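Local coordinates for hydrogenase expression/formation protein HypE (Desulfovibrio vulgaris subsp. vulgaris, PDB 2Z1U) that binds ATP with magnesium and, as a HypE-family maturation protein, probably uses it in making the cyanide ligands of [NiFe]-hydrogenase, at residues R21-D25 with L26-H30; V248-R251 with E252-N256; E206-V209 with L210-D214. One frame throughout, in Å; residues are numbered along the deposited sequence.

All three contacts are local, between side chains a turn apart, and none is wholly buried. Contact 1, in helix 17-31, packs on a bound ATP and has the most buried side chains; contacts 2 and 3 lie within the C-terminal AIR synthase-related range, contact 2 where a loop enters helix 252-260 and contact 3 at the end of helix 202-212. Contacts 1 and 2 fall on opposite sides of the chain's centre, their centres about 41 Å apart. Wider pi-type turns mark contacts 1 and 3. Chemistry follows place: aromatic and aliphatic groups against adenine in contact 1, an arginine over valine in contact 2, a carboxylate along a lysine chain in contact 3.

Contact 1. Residues R21-D25 with L26-H30; sequences RLISD and LFLRH. With ATP (adenosine-5'-triphosphate), chain D.
Leu22 and Ile23 meet Leu26, Phe27 and Leu28 across a pi-type widening of helix 17-31, beside a bound ATP. The widening shows in the carbonyls. Leu22 O takes Leu26 N at 2.9 Å and, weakly, Phe27 N, while Ile23 O receives Leu28 N at 3.0 Å in a bond that is almost straight (176°). Asp25 O is met by a side chain instead: Arg29 folds back, its chain bent at chi3 (95°), and NH1 bonds Asp25 O in both the carbonyl and the guanidinium plane, though the modelled 2.5 Å is so short that its exact value is doubtful. The second terminal nitrogen, Arg29 NH2, is salt-bridged to Glu108 on helix 104-121, so both terminal nitrogens have a partner. The apolar side chains pack along the same turns. Leu22 and Leu26 lie side by side with CD2 3.6 Å from CD2, and Ile23 CG2 sits 3.8 Å from Leu28 CD1. Together Ile23 and Phe27 form one wall of the nucleotide site, which Thr222 and Arg223 of the second subunit help complete by bonding to the ATP. Ile23 CD1 approaches ATP C8 to 3.2 Å, and the adenine amino group, ATP N6, hangs over the centre of the Phe27 ring, 3.3 Å above its plane.

Contact 2. Residues V248-R251 with E252-N256; sequences VPVR and ESVRN
With CG1 of Val250 anti to its backbone N (chi1 -179°) and the Arg255 chain leaving anti to its own carbonyl carbon (chi1 -77°), then extended from CG to NE, the two side chains cross at about a right angle. Val250 CG1 presses on Arg255 CG at 3.4 Å and on Val254 CG1 at 3.7 Å. Farther out, Val250 CB sits over the middle of the guanidinium, 3.6 Å above its plane, so the arginine lies flat on the valine at the start of helix 252-260. Arg251 is the N-cap residue. Its carbonyl O accepts Arg255 N at 2.8 Å in a nearly straight bond and Val254 N in a weak one, beginning the first helical turn. Its side chain leads away from the helix, where Asp193, Asp176 and Glu297 form long, weak ion pairs with it; Asp193 also bonds the hydroxyl of Ser253. At the edge of the Arg255 guanidinium, in its plane, a water accepts from NH2 at 2.7 Å and donates weakly to Val248 O. The loop after strand 240-244 thus meets the helix through dispersion over Val250 and a water bridge weak on the Val248 side, a contact that probably depends little on a fixed ion pair within the two segments.

Contact 3. Residues E206-V209 with L210-D214; sequences EKLV and LEVGD
The carboxylate of Glu211 lies with one face against the aliphatic chain of Lys207, whose CG and CE both sit more than 3 Å off its plane. OE1 approaches Lys207 CG to 3.5 Å, whereas Glu211 OE2 is 4.8 Å from the lysine NZ, too far for contact between the charges, though some long-range attraction is likely. Lys207 is extended throughout, so its ammonium passes beyond the carboxylate. A second carboxylate, that of Glu206, is turned to a different partner: OE1 makes a salt bridge with Arg88. Glu206 CG meanwhile packs against Leu210 CD1 at 3.6 Å. Leu210 reaches that spot because CG stands anti to its carbonyl carbon (chi1 -58°), beside Glu206 O.

The backbone bonds record a helix that widens as it ends. Leu210 N bonds Glu206 O, and Glu211 N lies 2.9 Å from Lys207 O, in ordinary alpha-helical steps, but Val212 N is shared weakly between Lys207 O and Leu208 O. Gly213 N then donates to Leu208 O at 2.9 Å, a pi-type step close to linear (170°). With positive phi, Gly213 leaves the helix, and its CA makes a CH...O contact with Val209 O at 3.5 Å.

Facing helix 280-291, Leu208 and Val212 touch loosely, CD2 to CG2 at 4.3 Å, and both rest on Val289. Val209 faces loop residues Leu152 and Val153; beyond Gly213 the chain continues through Asp214, which meets Arg282 of helix 280-291, to strand 217-219.

Contact 1. Residues R21-D25 with L26-H30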
loop_
_atom_site.group_PDB
_atom_site.type_symbol
_atom_site.label_atom_id
_atom_site.label_comp_id
_atom_site.label_asym_id
_atom_site.label_seq_id
_atom_site.Cartn_x
_atom_site.Cartn_y
_atom_site.Cartn_z
ATOM N N ARG A 21 17.561 9.575 7.826
ATOM C CA ARG A 21 17.424 10.034 9.214
ATOM C C ARG A 21 15.964 9.980 9.702
ATOM O O ARG A 21 15.673 9.439 10.774
ATOM C CB ARG A 21 17.988 11.450 9.343
ATOM C CG ARG A 21 18.228 11.901 10.765
ATOM C CD ARG A 21 19.339 12.977 10.880
ATOM N NE ARG A 21 19.188 14.124 9.971
ATOM C CZ ARG A 21 18.188 15.012 10.000
ATOM N NH1 ARG A 21 17.189 14.897 10.874
ATOM N NH2 ARG A 21 18.174 16.013 9.127
ATOM N N LEU A 22 15.049 10.534 8.911
ATOM C CA LEU A 22 13.621 10.482 9.237
ATOM C C LEU A 22 13.180 9.029 9.449
ATOM O O LEU A 22 12.525 8.717 10.435
ATOM C CB LEU A 22 12.793 11.095 8.113
ATOM C CG LEU A 22 11.539 11.945 8.349
ATOM C CD1 LEU A 22 10.586 11.736 7.209
ATOM C CD2 LEU A 22 10.833 11.759 9.705
ATOM N N ILE A 23 13.554 8.150 8.514
ATOM C CA ILE A 23 13.191 6.736 8.577
ATOM C C ILE A 23 13.727 6.075 9.857
ATOM O O ILE A 23 12.959 5.460 10.590
ATOM C CB ILE A 23 13.646 5.965 7.310
ATOM C CG1 ILE A 23 12.816 6.397 6.097
ATOM C CG2 ILE A 23 13.531 4.457 7.519
ATOM C CD1 ILE A 23 13.379 5.884 4.754
ATOM N N SER A 24 15.025 6.215 10.142
ATOM C CA SER A 24 15.585 5.619 11.366
ATOM C C SER A 24 15.118 6.272 12.661
ATOM O O SER A 24 14.748 5.581 13.609
ATOM C CB SER A 24 17.122 5.536 11.323
ATOM O OG SER A 24 17.510 4.503 10.409
ATOM N N ASP A 25 15.130 7.600 12.707
ATOM C CA ASP A 25 14.904 8.308 13.969
ATOM C C ASP A 25 13.433 8.442 14.339
ATOM O O ASP A 25 13.110 8.629 15.506
ATOM C CB ASP A 25 15.569 9.685 13.956
ATOM C CG ASP A 25 17.089 9.613 13.821
ATOM O OD1 ASP A 25 17.673 8.502 13.825
ATOM O OD2 ASP A 25 17.701 10.689 13.703
ATOM N N LEU A 26 12.540 8.363 13.354
ATOM C CA LEU A 26 11.117 8.481 13.650
ATOM C C LEU A 26 10.371 7.170 13.472
ATOM O O LEU A 26 9.847 6.622 14.444
ATOM C CB LEU A 26 10.452 9.586 12.818
ATOM C CG LEU A 26 8.944 9.791 13.063
ATOM C CD1 LEU A 26 8.655 10.238 14.499
ATOM C CD2 LEU A 26 8.366 10.772 12.067
ATOM N N PHE A 27 10.325 6.678 12.234
ATOM C CA PHE A 27 9.497 5.513 11.899
ATOM C C PHE A 27 9.968 4.246 12.609
ATOM O O PHE A 27 9.181 3.612 13.310
ATOM C CB PHE A 27 9.407 5.304 10.378
ATOM C CG PHE A 27 8.723 6.431 9.650
ATOM C CD1 PHE A 27 7.375 6.729 9.891
ATOM C CD2 PHE A 27 9.413 7.182 8.699
ATOM C CE1 PHE A 27 6.739 7.776 9.215
ATOM C CE2 PHE A 27 8.782 8.234 8.018
ATOM C CZ PHE A 27 7.447 8.530 8.278
ATOM N N LEU A 28 11.249 3.898 12.449
ATOM C CA LEU A 28 11.832 2.727 13.116
ATOM C C LEU A 28 11.752 2.817 14.631
ATOM O O LEU A 28 11.550 1.808 15.308
ATOM C CB LEU A 28 13.302 2.533 12.717
ATOM C CG LEU A 28 13.530 1.538 11.587
ATOM C CD1 LEU A 28 12.773 1.949 10.309
ATOM C CD2 LEU A 28 15.026 1.374 11.340
ATOM N N ARG A 29 11.909 4.026 15.158
ATOM C CA ARG A 29 11.866 4.224 16.602
ATOM C C ARG A 29 10.506 3.805 17.147
ATOM O O ARG A 29 10.420 3.041 18.111
ATOM C CB ARG A 29 12.175 5.674 16.959
ATOM C CG ARG A 29 12.530 5.882 18.426
ATOM C CD ARG A 29 12.922 7.327 18.701
ATOM N NE ARG A 29 11.765 8.080 19.189
ATOM C CZ ARG A 29 11.122 9.036 18.518
ATOM N NH1 ARG A 29 11.518 9.407 17.306
ATOM N NH2 ARG A 29 10.084 9.643 19.080
ATOM N N HIS A 30 9.442 4.290 16.512
ATOM C CA HIS A 30 8.078 3.983 16.952
ATOM C C HIS A 30 7.568 2.586 16.583
ATOM O O HIS A 30 6.772 1.996 17.330
ATOM C CB HIS A 30 7.100 5.046 16.442
ATOM C CG HIS A 30 7.183 6.344 17.182
ATOM N ND1 HIS A 30 6.425 6.606 18.302
ATOM C CD2 HIS A 30 7.938 7.448 16.972
ATOM C CE1 HIS A 30 6.708 7.817 18.749
ATOM N NE2 HIS A 30 7.623 8.350 17.960
HETATM P PG ATP D . 12.428 4.370 -3.405
HETATM O O1G ATP D . 11.158 4.615 -2.570
HETATM O O2G ATP D . 13.296 5.589 -3.469
HETATM O O3G ATP D . 12.177 3.724 -4.759
HETATM P PB ATP D . 13.086 1.956 -1.913
HETATM O O1B ATP D . 11.550 1.813 -1.930
HETATM O O2B ATP D . 13.905 0.796 -2.390
HETATM O O3B ATP D . 13.415 3.339 -2.652
HETATM P PA ATP D . 12.988 3.414 0.532
HETATM O O1A ATP D . 14.010 4.541 0.412
HETATM O O2A ATP D . 11.591 3.859 0.199
HETATM O O3A ATP D . 13.510 2.153 -0.374
HETATM O "O5'" ATP D . 13.053 2.709 1.935
HETATM C "C5'" ATP D . 14.291 2.485 2.624
HETATM C "C4'" ATP D . 13.971 1.642 3.840
HETATM O "O4'" ATP D . 13.200 2.473 4.730
HETATM C "C3'" ATP D . 13.110 0.435 3.511
HETATM O "O3'" ATP D . 13.541 -0.663 4.339
HETATM C "C2'" ATP D . 11.690 0.842 3.917
HETATM O "O2'" ATP D . 10.963 -0.298 4.377
HETATM C "C1'" ATP D . 11.937 1.855 5.053
HETATM N N9 ATP D . 10.910 2.929 5.125
HETATM C C8 ATP D . 10.780 3.991 4.318
HETATM N N7 ATP D . 9.737 4.760 4.710
HETATM C C5 ATP D . 9.185 4.132 5.765
HETATM C C6 ATP D . 8.036 4.386 6.667
HETATM N N6 ATP D . 7.258 5.472 6.463
HETATM N N1 ATP D . 7.812 3.513 7.643
HETATM C C2 ATP D . 8.559 2.413 7.863
HETATM N N3 ATP D . 9.628 2.137 7.080
HETATM C C4 ATP D . 9.962 2.955 6.048
#

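Contact 2. Residues V248-R251 with E252-N256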
loop_
_atom_site.group_PDB
_atom_site.type_symbol
_atom_site.label_atom_id
_atom_site.label_comp_id
_atom_site.label_asym_id
_atom_site.label_seq_id
_atom_site.Cartn_x
_atom_site.Cartn_y
_atom_site.Cartn_z
ATOM N N VAL A 248 -31.224 -2.017 15.238
ATOM C CA VAL A 248 -29.940 -1.401 14.849
ATOM C C VAL A 248 -29.602 -0.337 15.891
ATOM O O VAL A 248 -30.357 0.611 16.061
ATOM C CB VAL A 248 -29.955 -0.786 13.421
ATOM C CG1 VAL A 248 -28.559 -0.285 13.016
ATOM C CG2 VAL A 248 -30.463 -1.800 12.413
ATOM N N PRO A 249 -28.478 -0.525 16.637
ATOM C CA PRO A 249 -28.131 0.416 17.696
ATOM C C PRO A 249 -27.532 1.711 17.145
ATOM O O PRO A 249 -26.634 1.687 16.321
ATOM C CB PRO A 249 -27.087 -0.362 18.547
ATOM C CG PRO A 249 -26.441 -1.290 17.584
ATOM C CD PRO A 249 -27.487 -1.606 16.499
ATOM N N VAL A 250 -28.074 2.835 17.582
ATOM C CA VAL A 250 -27.575 4.156 17.203
ATOM C C VAL A 250 -27.770 4.967 18.467
ATOM O O VAL A 250 -28.888 5.027 18.994
ATOM C CB VAL A 250 -28.393 4.809 16.010
ATOM C CG1 VAL A 250 -27.820 6.182 15.641
ATOM C CG2 VAL A 250 -28.391 3.930 14.759
ATOM N N ARG A 251 -26.683 5.535 18.984
ATOM C CA ARG A 251 -26.709 6.310 20.235
ATOM C C ARG A 251 -27.634 7.501 20.063
ATOM O O ARG A 251 -27.656 8.105 18.994
ATOM C CB ARG A 251 -25.300 6.813 20.574
ATOM C CG ARG A 251 -24.322 5.732 20.950
ATOM C CD ARG A 251 -22.892 6.269 21.030
ATOM N NE ARG A 251 -22.255 5.745 22.232
ATOM C CZ ARG A 251 -21.510 4.646 22.284
ATOM N NH1 ARG A 251 -21.250 3.938 21.185
ATOM N NH2 ARG A 251 -21.005 4.270 23.453
ATOM N N GLU A 252 -28.397 7.829 21.113
ATOM C CA GLU A 252 -29.313 8.979 21.093
ATOM C C GLU A 252 -28.622 10.241 20.569
ATOM O O GLU A 252 -29.156 10.942 19.715
ATOM C CB GLU A 252 -29.900 9.223 22.496
ATOM C CG GLU A 252 -31.114 10.148 22.549
ATOM C CD GLU A 252 -31.573 10.422 23.981
ATOM O OE1 GLU A 252 -30.989 9.832 24.924
ATOM O OE2 GLU A 252 -32.509 11.227 24.171
ATOM N N SER A 253 -27.420 10.497 21.081
ATOM C CA SER A 253 -26.602 11.644 20.697
ATOM C C SER A 253 -26.185 11.604 19.224
ATOM O O SER A 253 -26.058 12.649 18.584
ATOM C CB SER A 253 -25.358 11.689 21.577
ATOM O OG SER A 253 -24.556 10.543 21.318
ATOM N N VAL A 254 -25.969 10.397 18.699
ATOM C CA VAL A 254 -25.657 10.204 17.274
ATOM C C VAL A 254 -26.919 10.417 16.413
ATOM O O VAL A 254 -26.867 11.128 15.409
ATOM C CB VAL A 254 -25.002 8.822 17.005
ATOM C CG1 VAL A 254 -24.922 8.524 15.508
ATOM C CG2 VAL A 254 -23.600 8.754 17.648
ATOM N N ARG A 255 -28.041 9.819 16.821
ATOM C CA ARG A 255 -29.334 10.052 16.156
ATOM C C ARG A 255 -29.639 11.540 16.061
ATOM O O ARG A 255 -29.986 12.039 14.985
ATOM C CB ARG A 255 -30.487 9.350 16.884
ATOM C CG ARG A 255 -30.569 7.859 16.635
ATOM C CD ARG A 255 -31.948 7.272 16.936
ATOM N NE ARG A 255 -31.931 5.809 16.826
ATOM C CZ ARG A 255 -32.062 5.140 15.679
ATOM N NH1 ARG A 255 -32.221 5.787 14.529
ATOM N NH2 ARG A 255 -32.023 3.811 15.682
ATOM N N ASN A 256 -29.499 12.235 17.191
ATOM C CA ASN A 256 -29.766 13.671 17.275
ATOM C C ASN A 256 -28.798 14.521 16.450
ATOM O O ASN A 256 -29.207 15.497 15.817
ATOM C CB ASN A 256 -29.793 14.132 18.734
ATOM C CG ASN A 256 -30.985 13.578 19.497
ATOM O OD1 ASN A 256 -32.036 13.278 18.914
ATOM N ND2 ASN A 256 -30.832 13.447 20.817
HETATM O O HOH W 1 -31.923 2.237 13.543
#

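Contact 3. Residues E206-V209 with L210-D214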
loop_
_atom_site.group_PDB
_atom_site.type_symbol
_atom_site.label_atom_id
_atom_site.label_comp_id
_atom_site.label_asym_id
_atom_site.label_seq_id
_atom_site.Cartn_x
_atom_site.Cartn_y
_atom_site.Cartn_z
ATOM N N GLU A 206 -10.878 -13.549 15.822
ATOM C CA GLU A 206 -10.202 -14.801 16.132
ATOM C C GLU A 206 -11.088 -15.710 17.013
ATOM O O GLU A 206 -11.275 -16.897 16.700
ATOM C CB GLU A 206 -8.807 -14.550 16.749
ATOM C CG GLU A 206 -8.086 -15.849 17.180
ATOM C CD GLU A 206 -6.579 -15.717 17.263
ATOM O OE1 GLU A 206 -5.999 -14.927 16.493
ATOM O OE2 GLU A 206 -5.959 -16.436 18.081
ATOM N N LYS A 207 -11.665 -15.152 18.082
ATOM C CA LYS A 207 -12.516 -15.941 18.976
ATOM C C LYS A 207 -13.793 -16.406 18.279
ATOM O O LYS A 207 -14.240 -17.525 18.508
ATOM C CB LYS A 207 -12.861 -15.200 20.270
ATOM C CG LYS A 207 -13.463 -16.129 21.318
ATOM C CD LYS A 207 -13.795 -15.428 22.620
ATOM C CE LYS A 207 -14.076 -16.464 23.706
ATOM N NZ LYS A 207 -14.369 -15.815 25.005
ATOM N N LEU A 208 -14.366 -15.559 17.419
ATOM C CA LEU A 208 -15.543 -15.943 16.644
ATOM C C LEU A 208 -15.252 -17.160 15.779
ATOM O O LEU A 208 -15.994 -18.137 15.792
ATOM C CB LEU A 208 -15.995 -14.797 15.739
ATOM C CG LEU A 208 -16.800 -13.647 16.345
ATOM C CD1 LEU A 208 -17.074 -12.601 15.261
ATOM C CD2 LEU A 208 -18.116 -14.133 16.991
ATOM N N VAL A 209 -14.161 -17.080 15.029
ATOM C CA VAL A 209 -13.844 -18.054 14.005
ATOM C C VAL A 209 -13.393 -19.404 14.605
ATOM O O VAL A 209 -13.851 -20.480 14.174
ATOM C CB VAL A 209 -12.866 -17.398 12.981
ATOM C CG1 VAL A 209 -11.745 -18.300 12.545
ATOM C CG2 VAL A 209 -13.665 -16.782 11.800
ATOM N N LEU A 210 -12.573 -19.334 15.652
ATOM C CA LEU A 210 -12.026 -20.530 16.303
ATOM C C LEU A 210 -12.883 -21.162 17.395
ATOM O O LEU A 210 -12.800 -22.373 17.607
ATOM C CB LEU A 210 -10.628 -20.243 16.856
ATOM C CG LEU A 210 -9.593 -19.778 15.836
ATOM C CD1 LEU A 210 -8.327 -19.383 16.559
ATOM C CD2 LEU A 210 -9.324 -20.866 14.810
ATOM N N GLU A 211 -13.676 -20.362 18.104
ATOM C CA GLU A 211 -14.460 -20.884 19.224
ATOM C C GLU A 211 -15.952 -21.025 18.938
ATOM O O GLU A 211 -16.578 -21.967 19.397
ATOM C CB GLU A 211 -14.181 -20.106 20.515
ATOM C CG GLU A 211 -12.702 -20.210 20.923
ATOM C CD GLU A 211 -12.396 -19.663 22.301
ATOM O OE1 GLU A 211 -11.480 -18.820 22.400
ATOM O OE2 GLU A 211 -13.061 -20.070 23.275
ATOM N N VAL A 212 -16.512 -20.095 18.171
ATOM C CA VAL A 212 -17.928 -20.175 17.794
ATOM C C VAL A 212 -18.058 -21.042 16.534
ATOM O O VAL A 212 -18.822 -22.022 16.527
ATOM C CB VAL A 212 -18.562 -18.770 17.622
ATOM C CG1 VAL A 212 -20.012 -18.871 17.139
ATOM C CG2 VAL A 212 -18.474 -17.996 18.937
ATOM N N GLY A 213 -17.286 -20.689 15.504
ATOM C CA GLY A 213 -17.194 -21.460 14.259
ATOM C C GLY A 213 -18.359 -21.304 13.288
ATOM O O GLY A 213 -19.414 -20.771 13.645
ATOM N N ASP A 214 -18.147 -21.769 12.054
ATOM C CA ASP A 214 -19.147 -21.720 10.975
ATOM C C ASP A 214 -19.583 -20.288 10.660
ATOM O O ASP A 214 -20.744 -20.020 10.366
ATOM C CB ASP A 214 -20.352 -22.644 11.275
ATOM C CG ASP A 214 -21.051 -23.152 10.003
ATOM O OD1 ASP A 214 -20.518 -22.958 8.883
ATOM O OD2 ASP A 214 -22.140 -23.750 10.125
#